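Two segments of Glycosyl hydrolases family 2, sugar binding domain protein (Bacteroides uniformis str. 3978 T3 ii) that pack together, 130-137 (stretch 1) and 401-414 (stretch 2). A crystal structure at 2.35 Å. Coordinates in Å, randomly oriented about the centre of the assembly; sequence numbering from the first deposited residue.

Stretch 1 (130-137) HVGGYDEW
Stretch 2 401-414: NQARRMLTNMIEQH

A short strand end and the loop that follows it lie along one face of a helix, held mainly by polar side chains of the helix that reach the backbone of the strand end and loop, and one buried aspartate, with a methionine filling the space between them. Residues 401-414 are helical throughout, with regular i to i+4 bonds that weaken only at H414; 130-131 are extended, and the chain then turns through G132 (phi/psi 128/118) and G133 (-92/9) before extending again at D135 and E136. Both segments advance in the same sense: the CA of G132 lies 7.3 Å from the CA of Q402, and the CA of D135 lies 6.4 Å from the CA of N409.

Q402, R405, N409 and Q413 direct their CA-to-CB bonds toward the loop. R405 (t, t, p, chi4 -109°) donates from NH2 to V131 O at 3.0 Å, nearly linear and at the guanidinium edge, near its plane. A water accepts from R405 NE (2.8 Å) and donates to V131 O (2.6 Å) and D135 OD2 (2.9 Å), tying this bond to the next. D135, chi1 p, points toward the helix and divides its carboxylate: OD2 accepts from N409 ND2 at 2.7 Å, while OD1 accepts from H130 NE2 at 2.8 Å, within its own segment. Farther along, Q413 (m, t, chi3 25°) pairs its amide with the backbone of E136, which donates from N to Q413 OE1 and accepts at O from Q413 NE2, both at 3.0 Å.

M406 (m, t, p) starts sideways but bends inward. Its CE approaches the edge of the Y134 ring (4.1 Å to CD2), and its SD sits 4.1 Å from G132 CA and accepts a weak bond from Q402 NE2 (3.4 Å). A CB on G132 would lie 3.3 Å from M406 SD, and the backbone angles themselves call for glycine.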

# COMPACT_ATOMS: atom_id res chain seq x y z
N HIS A 130 -21.22 -1.56 10.21
CA HIS A 130 -21.49 -0.14 10.34
C HIS A 130 -20.94 0.59 9.13
O HIS A 130 -19.88 0.22 8.61
CB HIS A 130 -20.88 0.44 11.62
CG HIS A 130 -21.31 1.85 11.90
ND1 HIS A 130 -22.58 2.17 12.33
CD2 HIS A 130 -20.65 3.03 11.78
CE1 HIS A 130 -22.68 3.48 12.47
NE2 HIS A 130 -21.52 4.02 12.14
N VAL A 131 -21.66 1.62 8.69
CA VAL A 131 -21.20 2.52 7.64
C VAL A 131 -21.30 3.93 8.19
O VAL A 131 -22.38 4.36 8.62
CB VAL A 131 -22.00 2.38 6.33
CG1 VAL A 131 -21.53 3.42 5.33
CG2 VAL A 131 -21.86 0.96 5.74
N GLY A 132 -20.18 4.65 8.20
CA GLY A 132 -20.12 5.93 8.86
C GLY A 132 -18.95 5.96 9.82
O GLY A 132 -18.91 5.19 10.78
N GLY A 133 -18.00 6.85 9.58
CA GLY A 133 -16.78 6.87 10.35
C GLY A 133 -16.78 7.75 11.57
O GLY A 133 -15.72 7.95 12.17
N TYR A 134 -17.92 8.32 11.96
CA TYR A 134 -17.85 9.37 12.97
C TYR A 134 -18.91 9.30 14.05
O TYR A 134 -18.83 10.08 15.00
CB TYR A 134 -17.92 10.74 12.29
CG TYR A 134 -16.92 10.82 11.18
CD1 TYR A 134 -15.59 11.14 11.45
CD2 TYR A 134 -17.28 10.51 9.87
CE1 TYR A 134 -14.64 11.16 10.44
CE2 TYR A 134 -16.33 10.54 8.85
CZ TYR A 134 -15.01 10.86 9.14
OH TYR A 134 -14.06 10.89 8.15
N ASP A 135 -19.89 8.41 13.96
CA ASP A 135 -20.89 8.23 15.00
C ASP A 135 -20.58 6.97 15.81
O ASP A 135 -19.80 6.11 15.39
CB ASP A 135 -22.29 8.16 14.39
CG ASP A 135 -22.41 7.11 13.28
OD1 ASP A 135 -21.36 6.74 12.69
OD2 ASP A 135 -23.54 6.67 13.00
N GLU A 136 -21.21 6.87 16.97
CA GLU A 136 -21.00 5.74 17.86
C GLU A 136 -22.01 4.65 17.57
O GLU A 136 -23.15 4.92 17.17
CB GLU A 136 -21.13 6.14 19.33
CG GLU A 136 -20.30 7.34 19.70
CD GLU A 136 -20.37 7.63 21.17
OE1 GLU A 136 -21.43 7.38 21.78
OE2 GLU A 136 -19.35 8.08 21.72
N TRP A 137 -21.60 3.41 17.82
CA TRP A 137 -22.43 2.25 17.54
C TRP A 137 -21.87 1.10 18.35
O TRP A 137 -20.77 1.19 18.90
CB TRP A 137 -22.46 1.95 16.03
CG TRP A 137 -21.06 1.79 15.45
CD1 TRP A 137 -20.17 2.78 15.16
CD2 TRP A 137 -20.43 0.56 15.08
NE1 TRP A 137 -19.01 2.24 14.65
CE2 TRP A 137 -19.14 0.88 14.60
CE3 TRP A 137 -20.81 -0.78 15.14
CZ2 TRP A 137 -18.24 -0.09 14.17
CZ3 TRP A 137 -19.91 -1.75 14.70
CH2 TRP A 137 -18.63 -1.40 14.24
N ASN A 401 -29.93 7.64 3.24
CA ASN A 401 -30.17 6.99 4.52
C ASN A 401 -28.99 7.15 5.46
O ASN A 401 -29.18 7.21 6.67
CB ASN A 401 -30.48 5.51 4.30
CG ASN A 401 -31.95 5.27 4.05
OD1 ASN A 401 -32.79 6.08 4.46
ND2 ASN A 401 -32.27 4.18 3.36
N GLN A 402 -27.77 7.19 4.93
CA GLN A 402 -26.63 7.39 5.81
C GLN A 402 -26.67 8.78 6.43
O GLN A 402 -26.41 8.95 7.63
CB GLN A 402 -25.30 7.16 5.07
CG GLN A 402 -24.09 7.51 5.96
CD GLN A 402 -22.74 7.47 5.23
OE1 GLN A 402 -22.68 7.27 4.02
NE2 GLN A 402 -21.67 7.63 5.99
N ALA A 403 -27.06 9.79 5.65
CA ALA A 403 -27.19 11.14 6.20
C ALA A 403 -28.30 11.21 7.25
O ALA A 403 -28.10 11.78 8.34
CB ALA A 403 -27.43 12.14 5.08
N ARG A 404 -29.46 10.61 6.96
CA ARG A 404 -30.52 10.58 7.97
C ARG A 404 -30.06 9.83 9.21
O ARG A 404 -30.34 10.25 10.34
CB ARG A 404 -31.78 9.92 7.41
CG ARG A 404 -32.36 10.57 6.18
CD ARG A 404 -33.43 9.67 5.58
NE ARG A 404 -34.09 10.25 4.42
CZ ARG A 404 -34.12 9.69 3.21
NH1 ARG A 404 -33.54 8.51 2.98
NH2 ARG A 404 -34.76 10.32 2.22
N ARG A 405 -29.35 8.71 9.02
CA ARG A 405 -28.89 7.94 10.16
C ARG A 405 -27.85 8.70 10.97
O ARG A 405 -27.90 8.69 12.21
CB ARG A 405 -28.31 6.61 9.68
CG ARG A 405 -27.92 5.67 10.80
CD ARG A 405 -27.54 4.29 10.23
NE ARG A 405 -26.33 4.35 9.41
CZ ARG A 405 -26.31 4.21 8.09
NH1 ARG A 405 -27.45 4.00 7.43
NH2 ARG A 405 -25.15 4.26 7.41
N MET A 406 -26.90 9.36 10.31
CA MET A 406 -25.86 10.04 11.08
C MET A 406 -26.41 11.29 11.77
O MET A 406 -26.04 11.58 12.91
CB MET A 406 -24.66 10.35 10.19
CG MET A 406 -23.94 9.07 9.73
SD MET A 406 -22.39 9.33 8.84
CE MET A 406 -21.23 9.64 10.17
N LEU A 407 -27.32 12.01 11.11
CA LEU A 407 -27.97 13.13 11.79
C LEU A 407 -28.68 12.65 13.04
O LEU A 407 -28.52 13.23 14.13
CB LEU A 407 -28.94 13.85 10.85
CG LEU A 407 -29.65 15.03 11.50
CD1 LEU A 407 -28.66 16.04 12.01
CD2 LEU A 407 -30.60 15.65 10.50
N THR A 408 -29.44 11.56 12.91
CA THR A 408 -30.15 10.97 14.04
C THR A 408 -29.19 10.57 15.15
O THR A 408 -29.40 10.89 16.32
CB THR A 408 -30.97 9.78 13.55
OG1 THR A 408 -31.93 10.23 12.59
CG2 THR A 408 -31.67 9.08 14.70
N ASN A 409 -28.10 9.88 14.78
CA ASN A 409 -27.14 9.42 15.78
C ASN A 409 -26.44 10.60 16.45
O ASN A 409 -26.26 10.61 17.67
CB ASN A 409 -26.11 8.48 15.15
CG ASN A 409 -26.66 7.10 14.86
OD1 ASN A 409 -27.67 6.69 15.42
ND2 ASN A 409 -25.98 6.35 13.99
N MET A 410 -26.04 11.59 15.67
CA MET A 410 -25.34 12.74 16.24
C MET A 410 -26.19 13.46 17.28
O MET A 410 -25.72 13.78 18.37
CB MET A 410 -24.93 13.70 15.13
CG MET A 410 -23.96 14.75 15.59
SD MET A 410 -23.67 15.96 14.30
CE MET A 410 -25.33 16.56 14.06
N ILE A 411 -27.45 13.71 16.94
CA ILE A 411 -28.35 14.42 17.84
C ILE A 411 -28.66 13.57 19.06
O ILE A 411 -28.55 14.02 20.20
CB ILE A 411 -29.63 14.83 17.09
CG1 ILE A 411 -29.32 15.97 16.12
CG2 ILE A 411 -30.72 15.20 18.08
CD1 ILE A 411 -30.42 16.20 15.13
N GLU A 412 -29.03 12.31 18.84
CA GLU A 412 -29.39 11.47 19.98
C GLU A 412 -28.21 11.24 20.91
O GLU A 412 -28.39 11.17 22.13
CB GLU A 412 -29.96 10.14 19.49
CG GLU A 412 -31.45 10.24 19.16
CD GLU A 412 -32.03 8.96 18.61
OE1 GLU A 412 -31.25 8.00 18.37
OE2 GLU A 412 -33.26 8.92 18.39
N GLN A 413 -26.99 11.14 20.37
CA GLN A 413 -25.82 10.82 21.16
C GLN A 413 -25.21 12.02 21.86
O GLN A 413 -24.51 11.84 22.86
CB GLN A 413 -24.77 10.12 20.28
CG GLN A 413 -25.11 8.65 19.99
CD GLN A 413 -24.36 8.05 18.80
OE1 GLN A 413 -23.27 8.49 18.44
NE2 GLN A 413 -24.94 7.04 18.19
N HIS A 414 -25.45 13.24 21.38
CA HIS A 414 -24.84 14.43 21.97
C HIS A 414 -25.84 15.45 22.53
O HIS A 414 -25.41 16.51 23.00
CB HIS A 414 -23.95 15.13 20.94
CG HIS A 414 -22.69 14.40 20.64
ND1 HIS A 414 -21.78 14.82 19.70
CD2 HIS A 414 -22.18 13.26 21.17
CE1 HIS A 414 -20.76 13.98 19.66
NE2 HIS A 414 -20.98 13.02 20.55
O HOH W 1 -23.95 5.46 10.38